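Long-range contacts in interferon gamma receptor 1 (PDB 4EQ3), which probably binds the cytokine interferon gamma at the cell surface, here represented by the extracellular two-domain part of the receptor's alpha chain: residues A[21-26]-A[129-134]; A[110-115]-A[125-130]. All coordinates share one frame; numbering follows the deposited sequence.

Contact 1: A[21-26]-A[129-134]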
ATOM      1  N   SER A  21       1.324   0.133   6.803  1.00 22.77           N
ATOM      2  CA  SER A  21       0.817   0.810   5.623  1.00 23.14           C
ATOM      3  C   SER A  21       1.025  -0.059   4.400  1.00 23.83           C
ATOM      4  O   SER A  21       2.154  -0.427   4.080  1.00 23.86           O
ATOM      5  CB  SER A  21       1.537   2.145   5.427  1.00 22.42           C
ATOM      6  OG  SER A  21       1.077   2.800   4.265  1.00 22.44           O
ATOM      7  N   LYS A  22      -0.053  -0.446   3.755  1.00 22.49           N
ATOM      8  CA  LYS A  22      -0.020  -1.215   2.523  1.00 22.94           C
ATOM      9  C   LYS A  22      -1.066  -0.793   1.519  1.00 22.36           C
ATOM     10  O   LYS A  22      -2.213  -0.741   1.866  1.00 22.29           O
ATOM     11  CB  LYS A  22      -0.139  -2.705   2.825  1.00 24.29           C
ATOM     12  CG  LYS A  22      -0.065  -3.671   1.667  1.00 25.43           C
ATOM     13  CD  LYS A  22       0.963  -4.657   1.901  1.00 30.35           C
ATOM     14  CE  LYS A  22       0.453  -6.084   1.981  1.00 33.63           C
ATOM     15  NZ  LYS A  22       1.232  -6.924   2.910  1.00 33.50           N
ATOM     16  N   ASN A  23      -0.637  -0.513   0.288  1.00 18.50           N
ATOM     17  CA  ASN A  23      -1.553  -0.105  -0.768  1.00 20.75           C
ATOM     18  C   ASN A  23      -2.303   1.156  -0.377  1.00 22.19           C
ATOM     19  O   ASN A  23      -3.457   1.351  -0.760  1.00 19.55           O
ATOM     20  CB  ASN A  23      -2.531  -1.225  -1.090  1.00 22.39           C
ATOM     21  CG  ASN A  23      -1.858  -2.411  -1.740  1.00 22.73           C
ATOM     22  OD1 ASN A  23      -2.368  -3.538  -1.693  1.00 22.80           O
ATOM     23  ND2 ASN A  23      -0.708  -2.171  -2.351  1.00 19.32           N
ATOM     24  N   PHE A  24      -1.630   2.007   0.394  1.00 18.23           N
ATOM     25  CA  PHE A  24      -2.166   3.309   0.776  1.00 19.57           C
ATOM     26  C   PHE A  24      -3.255   3.226   1.832  1.00 19.77           C
ATOM     27  O   PHE A  24      -3.896   4.223   2.147  1.00 19.87           O
ATOM     28  CB  PHE A  24      -2.639   4.074  -0.459  1.00 22.20           C
ATOM     29  CG  PHE A  24      -1.533   4.363  -1.431  1.00 25.76           C
ATOM     30  CD1 PHE A  24      -0.638   5.396  -1.188  1.00 21.48           C
ATOM     31  CD2 PHE A  24      -1.370   3.592  -2.569  1.00 23.91           C
ATOM     32  CE1 PHE A  24       0.393   5.664  -2.084  1.00 24.45           C
ATOM     33  CE2 PHE A  24      -0.342   3.849  -3.461  1.00 19.95           C
ATOM     34  CZ  PHE A  24       0.538   4.887  -3.222  1.00 26.10           C
ATOM     35  N   ARG A  25      -3.461   2.027   2.369  1.00 21.19           N
ATOM     36  CA  ARG A  25      -4.246   1.869   3.585  1.00 22.23           C
ATOM     37  C   ARG A  25      -3.273   1.862   4.758  1.00 21.37           C
ATOM     38  O   ARG A  25      -2.458   0.949   4.902  1.00 17.01           O
ATOM     39  CB  ARG A  25      -5.073   0.577   3.555  1.00 22.68           C
ATOM     40  CG  ARG A  25      -6.012   0.395   4.749  1.00 23.55           C
ATOM     41  CD  ARG A  25      -7.228   1.347   4.722  1.00 22.97           C
ATOM     42  NE  ARG A  25      -8.215   1.001   3.698  1.00 24.38           N
ATOM     43  CZ  ARG A  25      -9.467   1.463   3.668  1.00 26.95           C
ATOM     44  NH1 ARG A  25     -10.294   1.095   2.698  1.00 26.21           N
ATOM     45  NH2 ARG A  25      -9.903   2.290   4.611  1.00 26.49           N
ATOM     46  N   THR A  26      -3.343   2.893   5.587  1.00 18.47           N
ATOM     47  CA  THR A  26      -2.447   2.983   6.723  1.00 19.77           C
ATOM     48  C   THR A  26      -3.199   2.833   8.027  1.00 18.20           C
ATOM     49  O   THR A  26      -4.152   3.569   8.298  1.00 19.74           O
ATOM     50  CB  THR A  26      -1.687   4.319   6.738  1.00 18.72           C
ATOM     51  OG1 THR A  26      -1.007   4.483   5.493  1.00 20.25           O
ATOM     52  CG2 THR A  26      -0.682   4.342   7.870  1.00 18.61           C
ATOM     53  N   HIS A 129      -4.154  -2.454  -9.432  1.00 23.52           N
ATOM     54  CA  HIS A 129      -4.314  -2.660  -7.994  1.00 20.86           C
ATOM     55  C   HIS A 129      -5.706  -2.244  -7.556  1.00 23.47           C
ATOM     56  O   HIS A 129      -5.936  -1.053  -7.307  1.00 23.05           O
ATOM     57  CB  HIS A 129      -3.330  -1.771  -7.237  1.00 21.31           C
ATOM     58  CG  HIS A 129      -2.008  -2.411  -6.971  1.00 19.91           C
ATOM     59  ND1 HIS A 129      -0.956  -2.341  -7.855  1.00 20.27           N
ATOM     60  CD2 HIS A 129      -1.563  -3.127  -5.911  1.00 20.35           C
ATOM     61  CE1 HIS A 129       0.081  -2.988  -7.354  1.00 20.50           C
ATOM     62  NE2 HIS A 129      -0.260  -3.471  -6.172  1.00 19.13           N
ATOM     63  N   PRO A 130      -6.638  -3.208  -7.426  1.00 27.62           N
ATOM     64  CA  PRO A 130      -8.014  -2.858  -7.038  1.00 26.64           C
ATOM     65  C   PRO A 130      -8.065  -2.127  -5.695  1.00 24.95           C
ATOM     66  O   PRO A 130      -8.987  -1.352  -5.438  1.00 25.78           O
ATOM     67  CB  PRO A 130      -8.713  -4.225  -6.929  1.00 28.92           C
ATOM     68  CG  PRO A 130      -7.612  -5.207  -6.759  1.00 30.03           C
ATOM     69  CD  PRO A 130      -6.459  -4.663  -7.555  1.00 25.01           C
ATOM     70  N   GLU A 131      -7.101  -2.350  -4.825  1.00 24.23           N
ATOM     71  CA  GLU A 131      -7.051  -1.717  -3.526  1.00 27.01           C
ATOM     72  C   GLU A 131      -6.744  -0.238  -3.532  1.00 27.77           C
ATOM     73  O   GLU A 131      -7.041   0.436  -2.629  1.00 26.80           O
ATOM     74  CB  GLU A 131      -6.032  -2.381  -2.661  1.00 27.85           C
ATOM     75  CG  GLU A 131      -6.110  -3.832  -2.689  1.00 34.16           C
ATOM     76  CD  GLU A 131      -5.055  -4.484  -3.581  1.00 32.31           C
ATOM     77  OE1 GLU A 131      -4.615  -5.544  -3.138  1.00 36.19           O
ATOM     78  OE2 GLU A 131      -4.692  -3.979  -4.681  1.00 26.37           O
ATOM     79  N   PHE A 132      -6.135   0.247  -4.576  1.00 23.29           N
ATOM     80  CA  PHE A 132      -5.761   1.662  -4.581  1.00 25.03           C
ATOM     81  C   PHE A 132      -7.007   2.531  -4.468  1.00 26.41           C
ATOM     82  O   PHE A 132      -8.020   2.265  -5.111  1.00 26.75           O
ATOM     83  CB  PHE A 132      -4.952   2.042  -5.825  1.00 24.44           C
ATOM     84  CG  PHE A 132      -3.546   1.500  -5.832  1.00 21.57           C
ATOM     85  CD1 PHE A 132      -3.036   0.840  -4.729  1.00 21.10           C
ATOM     86  CD2 PHE A 132      -2.742   1.650  -6.950  1.00 20.74           C
ATOM     87  CE1 PHE A 132      -1.751   0.334  -4.736  1.00 18.92           C
ATOM     88  CE2 PHE A 132      -1.459   1.147  -6.973  1.00 19.12           C
ATOM     89  CZ  PHE A 132      -0.956   0.489  -5.866  1.00 19.79           C
ATOM     90  N   PRO A 133      -6.940   3.574  -3.642  1.00 23.50           N
ATOM     91  CA  PRO A 133      -8.134   4.406  -3.459  1.00 26.94           C
ATOM     92  C   PRO A 133      -8.450   5.245  -4.699  1.00 28.42           C
ATOM     93  O   PRO A 133      -7.548   5.605  -5.459  1.00 28.25           O
ATOM     94  CB  PRO A 133      -7.770   5.289  -2.263  1.00 28.26           C
ATOM     95  CG  PRO A 133      -6.255   5.335  -2.273  1.00 28.75           C
ATOM     96  CD  PRO A 133      -5.816   3.991  -2.786  1.00 24.98           C
ATOM     97  N   SER A 134      -9.733   5.521  -4.905  1.00 25.45           N
ATOM     98  CA  SER A 134     -10.195   6.328  -6.022  1.00 31.70           C
ATOM     99  C   SER A 134      -9.641   7.745  -5.923  1.00 30.93           C
ATOM    100  O   SER A 134      -9.649   8.343  -4.857  1.00 30.92           O
ATOM    101  CB  SER A 134     -11.729   6.368  -6.032  1.00 34.75           C
ATOM    102  OG  SER A 134     -12.223   7.433  -6.838  1.00 39.47           O
TER
HETATM  103  O   HOH W   1      -5.818   0.404   0.071  1.00 36.85           O
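Asn23 and Phe132 bring the two backbones closest, 5.9 Å between their CA atoms, where the type I' turn from Lys22 to Arg25 meets the type I turn from His129 to Phe132. Phe24 and Phe132 form a T-shaped pair, centroids 5.4 Å apart and planes at 81°. With CG anti to its carbonyl carbon (chi1 -62°), Phe24 starts its ring beside its own backbone N, and the CD2–CE2 edge meets one face of Phe132. Phe24 CB also lies 3.9 Å from Pro133 CD. On the opposite face of Phe132, CB of His129 lies 3.3 Å above the ring plane over its centre, so this phenyl group is packed from both sides. Asn23 comes in beside the rim of Phe132, its CB 4.0 Å from Phe132 CE1 and against Glu131 CB, and its amide plane is steeply inclined to the phenyl ring and the imidazole of His129. A water bridges the two turns, donating to Asn23 O at 2.7 Å and to Glu131 O at 3.0 Å. The contact belongs to the interface between the two fibronectin type III-like domains: the hairpin of strands 17-22 and 25-31 from the first meets the loop after strand 122-128 of the second. Around Phe24 gather Leu103 of helix 103-106, Ile144 of helix 142-145 and Phe196 of strand 186-196, while Tyr145 of helix 142-145 touches Phe132.

Contact 2: A[110-115]-A[125-130]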
ATOM      1  N   GLY A 110       1.666  -3.976  -2.265  1.00 19.57           N
ATOM      2  CA  GLY A 110       1.457  -5.399  -2.471  1.00 19.15           C
ATOM      3  C   GLY A 110       1.410  -5.816  -3.934  1.00 20.54           C
ATOM      4  O   GLY A 110       1.422  -4.982  -4.838  1.00 18.67           O
ATOM      5  N   PRO A 111       1.340  -7.129  -4.185  1.00 20.26           N
ATOM      6  CA  PRO A 111       1.331  -7.559  -5.583  1.00 19.44           C
ATOM      7  C   PRO A 111       0.110  -7.015  -6.322  1.00 19.85           C
ATOM      8  O   PRO A 111      -0.967  -6.863  -5.734  1.00 21.32           O
ATOM      9  CB  PRO A 111       1.283  -9.085  -5.488  1.00 23.83           C
ATOM     10  CG  PRO A 111       0.802  -9.393  -4.106  1.00 24.75           C
ATOM     11  CD  PRO A 111       1.266  -8.255  -3.238  1.00 20.27           C
ATOM     12  N   PRO A 112       0.276  -6.694  -7.609  1.00 21.76           N
ATOM     13  CA  PRO A 112      -0.870  -6.249  -8.398  1.00 21.04           C
ATOM     14  C   PRO A 112      -1.723  -7.438  -8.835  1.00 23.81           C
ATOM     15  O   PRO A 112      -1.251  -8.572  -8.840  1.00 23.19           O
ATOM     16  CB  PRO A 112      -0.217  -5.624  -9.626  1.00 19.68           C
ATOM     17  CG  PRO A 112       1.067  -6.352  -9.771  1.00 22.97           C
ATOM     18  CD  PRO A 112       1.536  -6.632  -8.374  1.00 21.42           C
ATOM     19  N   LYS A 113      -2.965  -7.166  -9.206  1.00 22.60           N
ATOM     20  CA  LYS A 113      -3.824  -8.169  -9.809  1.00 25.38           C
ATOM     21  C   LYS A 113      -3.453  -8.247 -11.282  1.00 27.64           C
ATOM     22  O   LYS A 113      -3.353  -7.225 -11.958  1.00 26.79           O
ATOM     23  CB  LYS A 113      -5.286  -7.765  -9.633  1.00 26.47           C
ATOM     24  CG  LYS A 113      -6.290  -8.783 -10.132  1.00 33.37           C
ATOM     25  CD  LYS A 113      -6.159 -10.103  -9.391  1.00 37.62           C
ATOM     26  CE  LYS A 113      -7.179 -11.130  -9.902  1.00 44.58           C
ATOM     27  NZ  LYS A 113      -7.048 -12.457  -9.214  1.00 51.67           N
ATOM     28  N   LEU A 114      -3.226  -9.453 -11.785  1.00 25.66           N
ATOM     29  CA  LEU A 114      -2.752  -9.599 -13.156  1.00 26.68           C
ATOM     30  C   LEU A 114      -3.581 -10.615 -13.922  1.00 30.43           C
ATOM     31  O   LEU A 114      -3.661 -11.774 -13.522  1.00 28.73           O
ATOM     32  CB  LEU A 114      -1.284 -10.030 -13.155  1.00 27.05           C
ATOM     33  CG  LEU A 114      -0.538 -10.013 -14.495  1.00 29.27           C
ATOM     34  CD1 LEU A 114       0.965  -9.881 -14.282  1.00 29.51           C
ATOM     35  CD2 LEU A 114      -0.855 -11.228 -15.355  1.00 30.13           C
ATOM     36  N   ASN A 115      -4.195 -10.189 -15.020  1.00 35.47           N
ATOM     37  CA  ASN A 115      -4.912 -11.128 -15.886  1.00 36.11           C
ATOM     38  C   ASN A 115      -4.175 -11.376 -17.196  1.00 35.62           C
ATOM     39  O   ASN A 115      -3.677 -10.443 -17.829  1.00 32.95           O
ATOM     40  CB  ASN A 115      -6.342 -10.656 -16.176  1.00 36.01           C
ATOM     41  CG  ASN A 115      -7.169 -11.723 -16.884  1.00 46.34           C
ATOM     42  OD1 ASN A 115      -7.734 -11.492 -17.961  1.00 46.10           O
ATOM     43  ND2 ASN A 115      -7.219 -12.915 -16.290  1.00 45.86           N
ATOM     44  N   VAL A 125      -1.557  -8.587 -21.386  1.00 30.25           N
ATOM     45  CA  VAL A 125      -1.423  -8.447 -19.940  1.00 27.84           C
ATOM     46  C   VAL A 125      -2.253  -7.298 -19.401  1.00 26.60           C
ATOM     47  O   VAL A 125      -2.065  -6.154 -19.799  1.00 27.51           O
ATOM     48  CB  VAL A 125       0.029  -8.206 -19.546  1.00 25.37           C
ATOM     49  CG1 VAL A 125       0.146  -8.032 -18.035  1.00 22.92           C
ATOM     50  CG2 VAL A 125       0.887  -9.342 -20.039  1.00 25.01           C
ATOM     51  N   ASP A 126      -3.189  -7.603 -18.507  1.00 23.86           N
ATOM     52  CA  ASP A 126      -3.918  -6.561 -17.814  1.00 22.50           C
ATOM     53  C   ASP A 126      -3.436  -6.555 -16.377  1.00 25.70           C
ATOM     54  O   ASP A 126      -3.403  -7.591 -15.715  1.00 23.83           O
ATOM     55  CB  ASP A 126      -5.427  -6.795 -17.874  1.00 22.39           C
ATOM     56  CG  ASP A 126      -6.004  -6.559 -19.269  1.00 30.90           C
ATOM     57  OD1 ASP A 126      -6.089  -5.380 -19.703  1.00 29.70           O
ATOM     58  OD2 ASP A 126      -6.371  -7.558 -19.933  1.00 29.91           O
ATOM     59  N   VAL A 127      -3.047  -5.383 -15.894  1.00 25.61           N
ATOM     60  CA  VAL A 127      -2.506  -5.293 -14.552  1.00 27.49           C
ATOM     61  C   VAL A 127      -3.026  -4.043 -13.858  1.00 26.57           C
ATOM     62  O   VAL A 127      -3.118  -2.983 -14.473  1.00 27.28           O
ATOM     63  CB  VAL A 127      -0.974  -5.301 -14.594  1.00 28.33           C
ATOM     64  CG1 VAL A 127      -0.466  -4.136 -15.446  1.00 26.54           C
ATOM     65  CG2 VAL A 127      -0.388  -5.260 -13.180  1.00 27.85           C
ATOM     66  N   TYR A 128      -3.392  -4.183 -12.586  1.00 26.59           N
ATOM     67  CA  TYR A 128      -3.809  -3.049 -11.765  1.00 25.03           C
ATOM     68  C   TYR A 128      -3.901  -3.444 -10.288  1.00 26.16           C
ATOM     69  O   TYR A 128      -3.731  -4.614  -9.936  1.00 23.34           O
ATOM     70  CB  TYR A 128      -5.144  -2.493 -12.258  1.00 27.72           C
ATOM     71  CG  TYR A 128      -6.360  -3.253 -11.773  1.00 28.22           C
ATOM     72  CD1 TYR A 128      -6.503  -4.611 -12.025  1.00 30.73           C
ATOM     73  CD2 TYR A 128      -7.376  -2.602 -11.081  1.00 32.18           C
ATOM     74  CE1 TYR A 128      -7.624  -5.308 -11.595  1.00 33.58           C
ATOM     75  CE2 TYR A 128      -8.499  -3.286 -10.644  1.00 33.87           C
ATOM     76  CZ  TYR A 128      -8.617  -4.640 -10.904  1.00 33.42           C
ATOM     77  OH  TYR A 128      -9.728  -5.320 -10.466  1.00 40.66           O
ATOM     78  N   HIS A 129      -4.154  -2.454  -9.432  1.00 23.52           N
ATOM     79  CA  HIS A 129      -4.314  -2.660  -7.994  1.00 20.86           C
ATOM     80  C   HIS A 129      -5.706  -2.244  -7.556  1.00 23.47           C
ATOM     81  O   HIS A 129      -5.936  -1.053  -7.307  1.00 23.05           O
ATOM     82  CB  HIS A 129      -3.330  -1.771  -7.237  1.00 21.31           C
ATOM     83  CG  HIS A 129      -2.008  -2.411  -6.971  1.00 19.91           C
ATOM     84  ND1 HIS A 129      -0.956  -2.341  -7.855  1.00 20.27           N
ATOM     85  CD2 HIS A 129      -1.563  -3.127  -5.911  1.00 20.35           C
ATOM     86  CE1 HIS A 129       0.081  -2.988  -7.354  1.00 20.50           C
ATOM     87  NE2 HIS A 129      -0.260  -3.471  -6.172  1.00 19.13           N
ATOM     88  N   PRO A 130      -6.638  -3.208  -7.426  1.00 27.62           N
ATOM     89  CA  PRO A 130      -8.014  -2.858  -7.038  1.00 26.64           C
ATOM     90  C   PRO A 130      -8.065  -2.127  -5.695  1.00 24.95           C
ATOM     91  O   PRO A 130      -8.987  -1.352  -5.438  1.00 25.78           O
ATOM     92  CB  PRO A 130      -8.713  -4.225  -6.929  1.00 28.92           C
ATOM     93  CG  PRO A 130      -7.612  -5.207  -6.759  1.00 30.03           C
ATOM     94  CD  PRO A 130      -6.459  -4.663  -7.555  1.00 25.01           C
TER
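Lys113 and Tyr128 set their CG atoms by different first torsions: CG of Lys113 is anti to its backbone N (chi1 -176°), whereas CG of Tyr128 sits between its backbone N and carbonyl carbon (chi1 81°). The side chains lie side by side, pointing the same way, with Lys113 CB 3.9 Å from Tyr128 CE1; Lys113 then bends at chi2. CD of Pro130 lies over the centre of one face of the Tyr128 ring and also touches Lys113 CB. Four backbone bonds join the strands, two for each of the hydrogen-bonded pairs Lys113–Tyr128 and Asn115–Asp126. Between them, the non-hydrogen-bonded pair Leu114–Val127 draws its CA atoms to 4.5 Å, and CA-H...O contacts run from Val127 to Lys113 O and from Leu114 to Asp126 O. This is the opening antiparallel hairpin of the second fibronectin type III-like domain, strands 113-119 and 122-128, continued by strand 175-180. Leu114 and Val127 turn to the inner face of the sandwich, where both meet Ala192 of strand 186-196; Lys113, Asn115, Asp126 and Tyr128 occupy the other face. Pro112 joins the inner side, its CB 3.6 Å from Val127 CG2. Beyond the strand ends, Pro112 CA makes a CH-pi contact over one face of His129, 3.7 Å from the ring centroid. His129 NE2 donates a nearly straight bond (169°) of 2.6 Å to Gly110 O; the acceptor lies in the ring plane, but the donor sits above the carbonyl plane. The other ring nitrogen, ND1, is hydrogen-bonded to the hydroxyl of Tyr150 on strand 148-156.

Overall arrangement
Contact 1 lies near the centre of the chain and crosses from one domain to the other; contact 2 stays within the second domain and is only partly buried. Side chains and a bridging water account for contact 1, an aromatic pair with Asn23 packing beside it, whereas contact 2 depends chiefly on main-chain ladder bonds plus an apolar inner row. They meet at His129 and Pro130, where strand 122-128 gives way to the loop that faces the first domain. His129 serves both: its ring comes up to Asn23 of the first domain while its nitrogens are held within the second. Asn23 also packs against Gly110, so the start of contact 2 adjoins the interdomain junction.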